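Side-chain contacts in diguanylate cyclase (Vibrio cholerae serotype O1, PDB 6EIB), which catalyses, through the C-terminal GGDEF domain described here, the magnesium-dependent condensation of two GTP molecules into cyclic di-GMP, and takes part in biofilm formation: residues 18-23 with 71-76; 30-35 with 92-97; 58-63 with 99-104; 79-84 with 139-144. All coordinates share one frame; numbering follows the deposited sequence.

Contact 1 of 4, residues 18-23 with 71-76; sequences RAAFAR and HHFCGR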
loop_
_atom_site.group_PDB
_atom_site.type_symbol
_atom_site.label_atom_id
_atom_site.label_comp_id
_atom_site.label_asym_id
_atom_site.label_seq_id
_atom_site.Cartn_x
_atom_site.Cartn_y
_atom_site.Cartn_z
ATOM N N ARG A 18 5.011 -8.792 -11.457
ATOM C CA ARG A 18 4.928 -9.267 -12.850
ATOM C C ARG A 18 4.659 -10.784 -12.949
ATOM O O ARG A 18 3.944 -11.231 -13.845
ATOM C CB ARG A 18 6.198 -8.935 -13.635
ATOM C CG ARG A 18 6.308 -7.434 -13.970
ATOM C CD ARG A 18 7.403 -7.076 -15.005
ATOM N NE ARG A 18 7.265 -5.637 -15.275
ATOM C CZ ARG A 18 6.368 -5.121 -16.107
ATOM N NH1 ARG A 18 5.560 -5.927 -16.793
ATOM N NH2 ARG A 18 6.278 -3.794 -16.251
ATOM N N ALA A 19 5.271 -11.573 -12.082
ATOM C CA ALA A 19 5.027 -13.026 -12.159
ATOM C C ALA A 19 3.587 -13.313 -11.721
ATOM O O ALA A 19 2.905 -14.180 -12.288
ATOM C CB ALA A 19 6.024 -13.771 -11.325
ATOM N N ALA A 20 3.135 -12.580 -10.707
ATOM C CA ALA A 20 1.757 -12.689 -10.203
ATOM C C ALA A 20 0.705 -12.314 -11.241
ATOM O O ALA A 20 -0.333 -12.962 -11.342
ATOM C CB ALA A 20 1.578 -11.801 -8.951
ATOM N N PHE A 21 0.987 -11.281 -12.035
ATOM C CA PHE A 21 0.099 -10.859 -13.106
ATOM C C PHE A 21 -0.117 -11.999 -14.102
ATOM O O PHE A 21 -1.265 -12.327 -14.478
ATOM C CB PHE A 21 0.732 -9.626 -13.788
ATOM C CG PHE A 21 -0.096 -8.998 -14.885
ATOM C CD1 PHE A 21 -0.102 -9.541 -16.168
ATOM C CD2 PHE A 21 -0.800 -7.820 -14.655
ATOM C CE1 PHE A 21 -0.838 -8.977 -17.187
ATOM C CE2 PHE A 21 -1.523 -7.233 -15.672
ATOM C CZ PHE A 21 -1.542 -7.818 -16.952
ATOM N N ALA A 22 0.979 -12.604 -14.543
ATOM C CA ALA A 22 0.896 -13.681 -15.539
ATOM C C ALA A 22 0.217 -14.919 -14.976
ATOM O O ALA A 22 -0.538 -15.617 -15.661
ATOM C CB ALA A 22 2.280 -14.020 -16.041
ATOM N N ARG A 23 0.571 -15.236 -13.739
ATOM C CA ARG A 23 -0.024 -16.367 -13.006
ATOM C C ARG A 23 -1.557 -16.111 -12.871
ATOM O O ARG A 23 -2.390 -16.981 -13.141
ATOM C CB ARG A 23 0.709 -16.505 -11.655
ATOM C CG ARG A 23 0.601 -17.799 -10.899
ATOM C CD ARG A 23 1.850 -17.997 -10.018
ATOM N NE ARG A 23 2.050 -16.878 -9.093
ATOM C CZ ARG A 23 3.205 -16.240 -8.901
ATOM N NH1 ARG A 23 4.297 -16.613 -9.559
ATOM N NH2 ARG A 23 3.269 -15.231 -8.038
ATOM N N HIS A 71 -0.692 -14.629 2.417
ATOM C CA HIS A 71 0.418 -14.295 1.528
ATOM C C HIS A 71 0.132 -13.030 0.726
ATOM O O HIS A 71 -1.009 -12.762 0.334
ATOM C CB HIS A 71 0.724 -15.459 0.568
ATOM C CG HIS A 71 1.972 -15.258 -0.247
ATOM N ND1 HIS A 71 3.233 -15.217 0.315
ATOM C CD2 HIS A 71 2.147 -15.062 -1.579
ATOM C CE1 HIS A 71 4.130 -15.012 -0.637
ATOM N NE2 HIS A 71 3.497 -14.917 -1.794
ATOM N N HIS A 72 1.188 -12.248 0.527
ATOM C CA HIS A 72 1.101 -10.949 -0.117
ATOM C C HIS A 72 2.522 -10.517 -0.396
ATOM O O HIS A 72 3.456 -11.061 0.199
ATOM C CB HIS A 72 0.361 -9.962 0.787
ATOM C CG HIS A 72 1.091 -9.624 2.050
ATOM N ND1 HIS A 72 0.921 -10.332 3.221
ATOM C CD2 HIS A 72 1.886 -8.568 2.361
ATOM C CE1 HIS A 72 1.658 -9.786 4.173
ATOM N NE2 HIS A 72 2.238 -8.700 3.679
ATOM N N PHE A 73 2.691 -9.573 -1.317
ATOM C CA PHE A 73 3.993 -9.011 -1.620
ATOM C C PHE A 73 3.968 -7.555 -1.205
ATOM O O PHE A 73 2.921 -6.940 -1.325
ATOM C CB PHE A 73 4.328 -9.098 -3.112
ATOM C CG PHE A 73 4.211 -10.480 -3.686
ATOM C CD1 PHE A 73 5.132 -11.466 -3.349
ATOM C CD2 PHE A 73 3.201 -10.784 -4.583
ATOM C CE1 PHE A 73 5.044 -12.763 -3.912
ATOM C CE2 PHE A 73 3.104 -12.078 -5.150
ATOM C CZ PHE A 73 4.013 -13.052 -4.810
ATOM N N CYS A 74 5.096 -7.034 -0.723
ATOM C CA CYS A 74 5.196 -5.630 -0.323
ATOM C C CYS A 74 6.378 -4.961 -0.975
ATOM O O CYS A 74 7.418 -5.587 -1.166
ATOM C CB CYS A 74 5.327 -5.523 1.208
ATOM S SG CYS A 74 5.761 -3.803 1.793
ATOM N N GLY A 75 6.253 -3.667 -1.288
ATOM C CA GLY A 75 7.397 -2.948 -1.809
ATOM C C GLY A 75 7.326 -1.483 -1.402
ATOM O O GLY A 75 6.276 -0.852 -1.432
ATOM N N ARG A 76 8.453 -0.959 -0.979
ATOM C CA ARG A 76 8.539 0.475 -0.795
ATOM C C ARG A 76 8.918 1.054 -2.131
ATOM O O ARG A 76 10.079 0.994 -2.493
ATOM C CB ARG A 76 9.574 0.815 0.259
ATOM C CG ARG A 76 9.602 2.292 0.654
ATOM C CD ARG A 76 10.876 2.568 1.419
ATOM N NE ARG A 76 10.946 3.947 1.845
ATOM C CZ ARG A 76 12.021 4.481 2.396
ATOM N NH1 ARG A 76 13.103 3.725 2.556
ATOM N NH2 ARG A 76 12.009 5.766 2.768
#
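Helix 10-27 of the GGDEF domain leans here on the outermost strand 73-76 of the central sheet, and one aromatic ring spans most of the gap. The Phe73 ring reaches the helix with its far end: CE2 lies 4.1 Å from Ala20 CB, an apolar touch in which the methyl stands oblique to the ring. Next to it, Phe73 CZ meets Arg23 NH2 at 4.0 Å. Each of these two groups offers its edge to the other, and their planes are 53° apart, so this is not a cation-pi stack. CG of Arg23 is turned away from its own backbone N (chi1 -162°), and a bend at chi3 folds the guanidinium back over the helix, one face covering Ala19 O. Its charge is met by Glu87, which takes a salt bridge from NE. One residue beyond Phe73, Cys74 forms a disulfide with Cys8. Glu87 belongs to strand 81-87, the neighbour of 73-76 in the sheet, and Ala20 of the helix and Phe73 of the edge strand both rest on it.

Contact 2 of 4, residues 30-35 with 92-97; sequences PLSCIS and ETAFHL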
loop_
_atom_site.group_PDB
_atom_site.type_symbol
_atom_site.label_atom_id
_atom_site.label_comp_id
_atom_site.label_asym_id
_atom_site.label_seq_id
_atom_site.Cartn_x
_atom_site.Cartn_y
_atom_site.Cartn_z
ATOM N N PRO A 30 -8.331 -13.567 -9.178
ATOM C CA PRO A 30 -8.275 -12.103 -9.007
ATOM C C PRO A 30 -6.926 -11.690 -8.433
ATOM O O PRO A 30 -6.302 -12.461 -7.702
ATOM C CB PRO A 30 -9.415 -11.814 -8.032
ATOM C CG PRO A 30 -9.603 -13.129 -7.237
ATOM C CD PRO A 30 -9.274 -14.227 -8.257
ATOM N N LEU A 31 -6.484 -10.465 -8.723
ATOM C CA LEU A 31 -5.189 -10.008 -8.253
ATOM C C LEU A 31 -5.334 -8.557 -7.843
ATOM O O LEU A 31 -5.514 -7.725 -8.710
ATOM C CB LEU A 31 -4.131 -10.093 -9.374
ATOM C CG LEU A 31 -2.724 -9.561 -9.097
ATOM C CD1 LEU A 31 -2.042 -10.334 -7.996
ATOM C CD2 LEU A 31 -1.831 -9.551 -10.349
ATOM N N SER A 32 -5.133 -8.241 -6.571
ATOM C CA SER A 32 -5.382 -6.863 -6.101
ATOM C C SER A 32 -4.116 -6.095 -5.770
ATOM O O SER A 32 -3.062 -6.666 -5.480
ATOM C CB SER A 32 -6.301 -6.878 -4.868
ATOM O OG SER A 32 -7.628 -7.262 -5.201
ATOM N N CYS A 33 -4.228 -4.761 -5.814
ATOM C CA CYS A 33 -3.071 -3.932 -5.663
ATOM C C CYS A 33 -3.446 -2.749 -4.783
ATOM O O CYS A 33 -4.434 -2.087 -5.065
ATOM C CB CYS A 33 -2.610 -3.462 -7.049
ATOM S SG CYS A 33 -1.172 -2.421 -7.023
ATOM N N ILE A 34 -2.688 -2.513 -3.717
ATOM C CA ILE A 34 -2.937 -1.336 -2.844
ATOM C C ILE A 34 -1.753 -0.419 -2.878
ATOM O O ILE A 34 -0.632 -0.855 -2.619
ATOM C CB ILE A 34 -3.151 -1.721 -1.360
ATOM C CG1 ILE A 34 -4.278 -2.747 -1.206
ATOM C CG2 ILE A 34 -3.468 -0.435 -0.533
ATOM C CD1 ILE A 34 -4.261 -3.502 0.204
ATOM N N SER A 35 -2.002 0.851 -3.162
ATOM C CA SER A 35 -0.977 1.874 -3.116
ATOM C C SER A 35 -1.180 2.729 -1.895
ATOM O O SER A 35 -2.290 3.181 -1.653
ATOM C CB SER A 35 -1.033 2.783 -4.359
ATOM O OG SER A 35 -0.766 2.034 -5.526
ATOM N N GLU A 92 -12.589 -5.861 -3.383
ATOM C CA GLU A 92 -13.276 -5.469 -2.132
ATOM C C GLU A 92 -12.587 -5.949 -0.884
ATOM O O GLU A 92 -12.554 -5.234 0.115
ATOM C CB GLU A 92 -14.728 -5.964 -2.085
ATOM C CG GLU A 92 -15.759 -5.098 -2.830
ATOM C CD GLU A 92 -15.875 -5.382 -4.335
ATOM O OE1 GLU A 92 -15.174 -6.264 -4.848
ATOM O OE2 GLU A 92 -16.709 -4.738 -5.010
ATOM N N THR A 93 -12.057 -7.161 -0.926
ATOM C CA THR A 93 -11.309 -7.694 0.204
ATOM C C THR A 93 -10.077 -6.817 0.410
ATOM O O THR A 93 -9.810 -6.360 1.526
ATOM C CB THR A 93 -10.907 -9.148 -0.046
ATOM O OG1 THR A 93 -12.086 -9.925 -0.302
ATOM C CG2 THR A 93 -10.162 -9.720 1.160
ATOM N N ALA A 94 -9.391 -6.485 -0.685
ATOM C CA ALA A 94 -8.219 -5.618 -0.602
ATOM C C ALA A 94 -8.588 -4.242 -0.038
ATOM O O ALA A 94 -7.837 -3.677 0.742
ATOM C CB ALA A 94 -7.561 -5.461 -1.989
ATOM N N PHE A 95 -9.737 -3.711 -0.436
ATOM C CA PHE A 95 -10.173 -2.424 0.049
ATOM C C PHE A 95 -10.367 -2.486 1.570
ATOM O O PHE A 95 -9.887 -1.620 2.315
ATOM C CB PHE A 95 -11.464 -2.007 -0.642
ATOM C CG PHE A 95 -11.973 -0.671 -0.195
ATOM C CD1 PHE A 95 -11.404 0.512 -0.674
ATOM C CD2 PHE A 95 -13.005 -0.590 0.721
ATOM C CE1 PHE A 95 -11.877 1.757 -0.234
ATOM C CE2 PHE A 95 -13.489 0.651 1.162
ATOM C CZ PHE A 95 -12.919 1.819 0.685
ATOM N N HIS A 96 -11.036 -3.541 2.021
ATOM C CA HIS A 96 -11.248 -3.699 3.443
ATOM C C HIS A 96 -9.923 -3.795 4.196
ATOM O O HIS A 96 -9.747 -3.155 5.228
ATOM C CB HIS A 96 -12.085 -4.936 3.719
ATOM C CG HIS A 96 -13.505 -4.812 3.272
ATOM N ND1 HIS A 96 -14.188 -3.613 3.303
ATOM C CD2 HIS A 96 -14.391 -5.741 2.834
ATOM C CE1 HIS A 96 -15.427 -3.806 2.878
ATOM N NE2 HIS A 96 -15.578 -5.088 2.593
ATOM N N LEU A 97 -8.971 -4.550 3.661
ATOM C CA LEU A 97 -7.654 -4.623 4.269
ATOM C C LEU A 97 -6.991 -3.257 4.291
ATOM O O LEU A 97 -6.371 -2.848 5.290
ATOM C CB LEU A 97 -6.775 -5.606 3.518
ATOM C CG LEU A 97 -7.282 -7.043 3.608
ATOM C CD1 LEU A 97 -6.450 -7.919 2.683
ATOM C CD2 LEU A 97 -7.287 -7.562 5.074
#
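With chi1 at -70°, Ser32 carries OG beside its backbone N and near the methyl of Ala94, at which CB already points from the strand itself; Ile34 sets CG1 in the same way (chi1 -55°) and runs its chain on, nearly straight at chi2, until CD1 lies over the helix backbone. The strand thus meets the helix at a single small residue. Ser32 CB comes within 3.4 Å of Ala94 CB, a close squeeze for two carbons, and Ser32 OG sits 3.7 Å from the same methyl. From the other strand residue, Ile34 CD1 approaches Ala94 O at 3.6 Å, while Ile34 CG1 is 4.3 Å from Ala94 CB. A methyl as the whole side chain lets the backbones close to 6.3 Å between Ser32 CA and Ala94 CA. The buried hydroxyl of Ser32 is hydrogen-bonded to Thr89 O, in the turn leading into the helix. Helix 91-107 packs on this sheet face, where Ala94 also touches Leu86 of strand 81-87 and Val123 of strand 119-125, the two strands flanking 31-38.

Contact 3 of 4, residues 58-63 with 99-104; sequences CFLAKL and EQIRQR. With ACT (acetate ion), chain P; SO4 (sulfate ion), chain F.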
loop_
_atom_site.group_PDB
_atom_site.type_symbol
_atom_site.label_atom_id
_atom_site.label_comp_id
_atom_site.label_asym_id
_atom_site.label_seq_id
_atom_site.Cartn_x
_atom_site.Cartn_y
_atom_site.Cartn_z
ATOM N N CYS A 58 9.056 1.354 9.402
ATOM C CA CYS A 58 9.178 0.006 9.926
ATOM C C CYS A 58 7.901 -0.507 10.567
ATOM O O CYS A 58 7.499 -1.646 10.301
ATOM C CB CYS A 58 10.314 -0.060 10.939
ATOM S SG CYS A 58 11.909 -0.107 10.133
ATOM N N PHE A 59 7.266 0.331 11.380
ATOM C CA PHE A 59 5.976 0.012 11.979
ATOM C C PHE A 59 4.921 -0.260 10.908
ATOM O O PHE A 59 4.098 -1.166 11.062
ATOM C CB PHE A 59 5.503 1.138 12.897
ATOM C CG PHE A 59 4.126 0.905 13.451
ATOM C CD1 PHE A 59 3.948 0.131 14.591
ATOM C CD2 PHE A 59 3.005 1.410 12.802
ATOM C CE1 PHE A 59 2.669 -0.112 15.088
ATOM C CE2 PHE A 59 1.726 1.163 13.296
ATOM C CZ PHE A 59 1.565 0.398 14.427
ATOM N N LEU A 60 4.929 0.531 9.834
ATOM C CA LEU A 60 3.936 0.354 8.766
ATOM C C LEU A 60 4.123 -0.998 8.088
ATOM O O LEU A 60 3.140 -1.714 7.792
ATOM C CB LEU A 60 4.028 1.468 7.723
ATOM C CG LEU A 60 3.011 1.355 6.586
ATOM C CD1 LEU A 60 1.590 1.301 7.105
ATOM C CD2 LEU A 60 3.161 2.518 5.545
ATOM N N ALA A 61 5.382 -1.353 7.846
ATOM C CA ALA A 61 5.691 -2.658 7.277
ATOM C C ALA A 61 5.240 -3.773 8.222
ATOM O O ALA A 61 4.634 -4.757 7.774
ATOM C CB ALA A 61 7.178 -2.785 6.994
ATOM N N LYS A 62 5.533 -3.627 9.513
ATOM C CA LYS A 62 5.083 -4.620 10.502
ATOM C C LYS A 62 3.562 -4.726 10.469
ATOM O O LYS A 62 2.986 -5.813 10.501
ATOM C CB LYS A 62 5.551 -4.263 11.911
ATOM C CG LYS A 62 7.041 -4.437 12.158
ATOM C CD LYS A 62 7.421 -4.250 13.646
ATOM C CE LYS A 62 7.294 -2.809 14.165
ATOM N NZ LYS A 62 8.368 -1.898 13.635
ATOM N N LEU A 63 2.925 -3.572 10.334
ATOM C CA LEU A 63 1.474 -3.489 10.286
ATOM C C LEU A 63 0.870 -4.258 9.114
ATOM O O LEU A 63 -0.156 -4.933 9.292
ATOM C CB LEU A 63 1.038 -2.011 10.200
ATOM C CG LEU A 63 -0.443 -1.695 10.413
ATOM C CD1 LEU A 63 -0.963 -2.326 11.743
ATOM C CD2 LEU A 63 -0.678 -0.169 10.376
ATOM N N GLU A 99 -8.387 -0.354 4.418
ATOM C CA GLU A 99 -9.020 0.481 5.430
ATOM C C GLU A 99 -8.547 0.151 6.843
ATOM O O GLU A 99 -8.396 1.062 7.682
ATOM C CB GLU A 99 -10.550 0.356 5.378
ATOM C CG GLU A 99 -11.257 1.132 4.269
ATOM C CD GLU A 99 -11.229 2.662 4.467
ATOM O OE1 GLU A 99 -10.672 3.172 5.462
ATOM O OE2 GLU A 99 -11.815 3.368 3.633
ATOM N N GLN A 100 -8.371 -1.146 7.117
ATOM C CA GLN A 100 -7.870 -1.596 8.416
ATOM C C GLN A 100 -6.440 -1.086 8.638
ATOM O O GLN A 100 -6.086 -0.668 9.738
ATOM C CB GLN A 100 -7.913 -3.124 8.516
ATOM C CG GLN A 100 -9.315 -3.708 8.599
ATOM C CD GLN A 100 -9.302 -5.209 8.794
ATOM O OE1 GLN A 100 -8.419 -5.899 8.289
ATOM N NE2 GLN A 100 -10.277 -5.724 9.539
ATOM N N ILE A 101 -5.603 -1.164 7.605
ATOM C CA ILE A 101 -4.259 -0.632 7.721
ATOM C C ILE A 101 -4.304 0.890 7.999
ATOM O O ILE A 101 -3.566 1.376 8.859
ATOM C CB ILE A 101 -3.440 -0.903 6.434
ATOM C CG1 ILE A 101 -3.195 -2.399 6.262
ATOM C CG2 ILE A 101 -2.079 -0.128 6.412
ATOM C CD1 ILE A 101 -2.897 -2.766 4.833
ATOM N N ARG A 102 -5.149 1.623 7.257
ATOM C CA ARG A 102 -5.290 3.079 7.426
ATOM C C ARG A 102 -5.662 3.398 8.871
ATOM O O ARG A 102 -5.081 4.295 9.501
ATOM C CB ARG A 102 -6.354 3.647 6.472
ATOM C CG ARG A 102 -6.544 5.158 6.598
ATOM C CD ARG A 102 -7.797 5.690 5.899
ATOM N NE ARG A 102 -9.030 5.034 6.314
ATOM C CZ ARG A 102 -9.613 5.204 7.497
ATOM N NH1 ARG A 102 -9.068 5.993 8.420
ATOM N NH2 ARG A 102 -10.735 4.565 7.764
ATOM N N GLN A 103 -6.656 2.665 9.372
ATOM C CA GLN A 103 -7.182 2.901 10.720
ATOM C C GLN A 103 -6.206 2.572 11.813
ATOM O O GLN A 103 -6.065 3.337 12.762
ATOM C CB GLN A 103 -8.443 2.109 10.944
ATOM C CG GLN A 103 -9.682 2.730 10.345
ATOM C CD GLN A 103 -10.811 1.721 10.229
ATOM O OE1 GLN A 103 -10.572 0.504 10.200
ATOM N NE2 GLN A 103 -12.055 2.211 10.254
ATOM N N ARG A 104 -5.557 1.415 11.718
ATOM C CA ARG A 104 -4.615 1.045 12.772
ATOM C C ARG A 104 -3.365 1.913 12.763
ATOM O O ARG A 104 -2.759 2.164 13.817
ATOM C CB ARG A 104 -4.262 -0.447 12.683
ATOM C CG ARG A 104 -5.406 -1.308 13.200
ATOM C CD ARG A 104 -4.954 -2.715 13.533
ATOM N NE ARG A 104 -3.814 -2.724 14.453
ATOM C CZ ARG A 104 -3.018 -3.779 14.585
ATOM N NH1 ARG A 104 -3.260 -4.866 13.867
ATOM N NH2 ARG A 104 -1.971 -3.741 15.396
HETATM C C ACT P . -12.076 5.932 11.059
HETATM O O ACT P . -12.597 7.054 11.238
HETATM O OXT ACT P . -12.325 5.383 9.964
HETATM C CH3 ACT P . -11.216 5.273 12.098
HETATM S S SO4 F . -0.642 -1.265 17.940
HETATM O O1 SO4 F . 0.705 -1.050 18.458
HETATM O O2 SO4 F . -1.524 -1.773 18.984
HETATM O O3 SO4 F . -1.264 -0.021 17.496
HETATM O O4 SO4 F . -0.520 -2.236 16.850
#
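Glu99 OE1 is gripped twice by Arg102, on the side of helix 91-107 turned away from Leu60 and Leu63: NE at 2.6 Å and NH2 at 2.7 Å both bond this one oxygen side-on, from opposite faces of the carboxylate plane. Arg102 NH2 also bonds OXT of an acetate, which Gln103 NE2 reaches too; this ion and the sulfate nearby probably come from the crystallisation liquor. Toward the partner helix the contact is mostly apolar. Helices 50-67 and 91-107 pack on the same face of the GGDEF-domain sheet, roughly antiparallel: the axes of the two segments make 141° and approach to 10.7 Å. Leu60 CD1 meets Ile101 CG2 at 4.0 Å, the two side chains crossing at about a right angle; Leu119 touches both, and Phe105 touches Leu60. Leu60 also lies close to Ile38, by similarity a magnesium-site residue. One branch of Leu63, CD2, reaches Ile101 O at 3.6 Å. The other, CD1, stands 3.8 Å above the guanidinium plane of Arg104, over its centre, a face that the bend at chi3 turns to the leucine. At its edge Arg104 NH1 is held by Ser66, and NH2 makes a short, bent bond to sulfate O4.

Contact 4 of 4, residues 79-84 with 139-144; sequences GEEFII and RSDQAL. With SO4 (sulfate ion), chain G.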
loop_
_atom_site.group_PDB
_atom_site.type_symbol
_atom_site.label_atom_id
_atom_site.label_comp_id
_atom_site.label_asym_id
_atom_site.label_seq_id
_atom_site.Cartn_x
_atom_site.Cartn_y
_atom_site.Cartn_z
ATOM N N GLY A 79 9.801 7.250 -1.531
ATOM C CA GLY A 79 10.204 7.686 -0.212
ATOM C C GLY A 79 9.201 7.298 0.860
ATOM O O GLY A 79 9.604 6.766 1.898
ATOM N N GLU A 80 7.915 7.559 0.622
ATOM C CA GLU A 80 6.897 7.205 1.614
ATOM C C GLU A 80 5.696 6.498 0.969
ATOM O O GLU A 80 4.587 6.545 1.496
ATOM C CB GLU A 80 6.451 8.456 2.380
ATOM C CG GLU A 80 5.508 9.360 1.614
ATOM C CD GLU A 80 6.171 10.606 1.109
ATOM O OE1 GLU A 80 7.394 10.790 1.332
ATOM O OE2 GLU A 80 5.446 11.420 0.504
ATOM N N GLU A 81 5.926 5.856 -0.183
ATOM C CA GLU A 81 4.853 5.186 -0.900
ATOM C C GLU A 81 5.134 3.691 -0.913
ATOM O O GLU A 81 6.254 3.263 -1.163
ATOM C CB GLU A 81 4.689 5.695 -2.343
ATOM C CG GLU A 81 3.428 5.106 -3.060
ATOM C CD GLU A 81 3.362 5.467 -4.566
ATOM O OE1 GLU A 81 3.851 6.572 -4.897
ATOM O OE2 GLU A 81 2.879 4.628 -5.404
ATOM N N PHE A 82 4.105 2.922 -0.626
ATOM C CA PHE A 82 4.189 1.466 -0.631
ATOM C C PHE A 82 3.194 0.904 -1.576
ATOM O O PHE A 82 2.185 1.544 -1.916
ATOM C CB PHE A 82 3.920 0.873 0.770
ATOM C CG PHE A 82 5.004 1.146 1.755
ATOM C CD1 PHE A 82 5.059 2.368 2.445
ATOM C CD2 PHE A 82 5.987 0.194 1.986
ATOM C CE1 PHE A 82 6.081 2.616 3.358
ATOM C CE2 PHE A 82 7.003 0.430 2.885
ATOM C CZ PHE A 82 7.052 1.641 3.585
ATOM N N ILE A 83 3.464 -0.327 -1.978
ATOM C CA ILE A 83 2.513 -1.067 -2.744
ATOM C C ILE A 83 2.361 -2.443 -2.094
ATOM O O ILE A 83 3.348 -3.036 -1.658
ATOM C CB ILE A 83 2.997 -1.143 -4.197
ATOM C CG1 ILE A 83 2.023 -1.871 -5.113
ATOM C CG2 ILE A 83 4.293 -1.886 -4.241
ATOM C CD1 ILE A 83 2.463 -1.684 -6.620
ATOM N N ILE A 84 1.124 -2.917 -2.011
ATOM C CA ILE A 84 0.850 -4.273 -1.561
ATOM C C ILE A 84 0.122 -5.009 -2.665
ATOM O O ILE A 84 -0.897 -4.540 -3.179
ATOM C CB ILE A 84 0.021 -4.282 -0.283
ATOM C CG1 ILE A 84 0.743 -3.485 0.797
ATOM C CG2 ILE A 84 -0.225 -5.733 0.228
ATOM C CD1 ILE A 84 -0.134 -3.197 1.984
ATOM N N ARG A 139 -4.180 2.447 -11.997
ATOM C CA ARG A 139 -5.497 2.583 -11.364
ATOM C C ARG A 139 -5.381 2.728 -9.840
ATOM O O ARG A 139 -6.090 3.536 -9.250
ATOM C CB ARG A 139 -6.403 1.399 -11.733
ATOM C CG ARG A 139 -6.861 1.380 -13.205
ATOM C CD ARG A 139 -7.893 0.337 -13.421
ATOM N NE ARG A 139 -7.353 -0.976 -13.094
ATOM C CZ ARG A 139 -6.899 -1.841 -14.009
ATOM N NH1 ARG A 139 -6.957 -1.528 -15.301
ATOM N NH2 ARG A 139 -6.422 -3.027 -13.635
ATOM N N SER A 140 -4.500 1.968 -9.190
ATOM C CA SER A 140 -4.385 2.136 -7.740
ATOM C C SER A 140 -3.738 3.481 -7.440
ATOM O O SER A 140 -4.098 4.130 -6.471
ATOM C CB SER A 140 -3.620 0.989 -7.063
ATOM O OG SER A 140 -2.259 0.897 -7.445
ATOM N N ASP A 141 -2.787 3.901 -8.274
ATOM C CA ASP A 141 -2.134 5.186 -8.073
ATOM C C ASP A 141 -3.160 6.304 -8.233
ATOM O O ASP A 141 -3.154 7.289 -7.463
ATOM C CB ASP A 141 -0.954 5.344 -9.058
ATOM C CG ASP A 141 -0.059 6.568 -8.753
ATOM O OD1 ASP A 141 0.089 6.936 -7.569
ATOM O OD2 ASP A 141 0.491 7.169 -9.717
ATOM N N GLN A 142 -4.058 6.177 -9.209
ATOM C CA GLN A 142 -5.055 7.234 -9.426
ATOM C C GLN A 142 -6.089 7.315 -8.309
ATOM O O GLN A 142 -6.518 8.400 -7.897
ATOM C CB GLN A 142 -5.791 7.023 -10.760
ATOM C CG GLN A 142 -6.608 8.224 -11.166
ATOM C CD GLN A 142 -7.550 7.946 -12.314
ATOM O OE1 GLN A 142 -8.757 7.794 -12.107
ATOM N NE2 GLN A 142 -7.010 7.849 -13.531
ATOM N N ALA A 143 -6.457 6.150 -7.792
ATOM C CA ALA A 143 -7.359 6.048 -6.658
ATOM C C ALA A 143 -6.694 6.613 -5.432
ATOM O O ALA A 143 -7.359 7.199 -4.590
ATOM C CB ALA A 143 -7.806 4.524 -6.415
ATOM N N LEU A 144 -5.384 6.415 -5.292
ATOM C CA LEU A 144 -4.667 7.022 -4.179
ATOM C C LEU A 144 -4.745 8.547 -4.234
ATOM O O LEU A 144 -5.127 9.222 -3.261
ATOM C CB LEU A 144 -3.202 6.542 -4.200
ATOM C CG LEU A 144 -2.173 7.267 -3.316
ATOM C CD1 LEU A 144 -2.508 7.184 -1.788
ATOM C CD2 LEU A 144 -0.791 6.632 -3.523
HETATM S S SO4 G . -9.332 6.869 -16.943
HETATM O O1 SO4 G . -8.518 6.579 -15.772
HETATM O O2 SO4 G . -10.576 7.491 -16.506
HETATM O O3 SO4 G . -8.624 7.810 -17.812
HETATM O O4 SO4 G . -9.605 5.619 -17.645
#
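Charge comes first: two carboxylates come close together here, Glu81 OE2 and Asp141 OD1 standing 4.2 Å apart with no hydrogen bond between them. Tyr137, one turn before Asp141 on the same helix, offers its hydroxyl to Glu81 OE2 in a hydrogen bond, which probably eases the crowding of negative charge. Glu81 gets there by stretching out fully, chi1 -173° and chi2 -172°, from the start of strand 81-87. Van der Waals contact is slight: Leu144 CD2 comes only within 4.4 Å of Glu81 CD. Among bonds to small ions, Gln142 NE2 on the outer side of the helix holds O1 of a sulfate, probably from the crystallisation liquor, at 3.0 Å with a fairly straight 160° at the hydrogen; Arg138 and Tyr158 share that ion. Glu81 is the second glutamate of the GGEEF signature, the form the GGDEF motif takes in this protein. Preceding it, Glu80 is the predicted proton acceptor and, by similarity, a magnesium-site residue together with Asp37 and Ile38; Glu81 also touches Asp37. Helix 133-148 packs on the sheet over strands 81-87 and 31-38, where Leu144 touches Ser35 and Ser140 OG bonds Ser35 OG.

Overall arrangement
Three of the four contacts reach one five-stranded sheet: contact 1 at its edge strand 73-76, contact 4 on the adjacent 81-87, and contact 2 on 31-38 beyond that. Helices 10-27 and 133-148 approach from one face and helix 91-107 from the other; the last serves both contact 2 and contact 3, where it meets helix 50-67. Centres lie between about 12 and 19 Å apart, contacts 1 and 3 being the most distant pair. Along the chain only contacts 1 and 4 follow in series; all other pairs interleave, so distant parts of the sequence are woven into one compact domain, with the GGEEF motif running from the turn after strand 73-76 into strand 81-87.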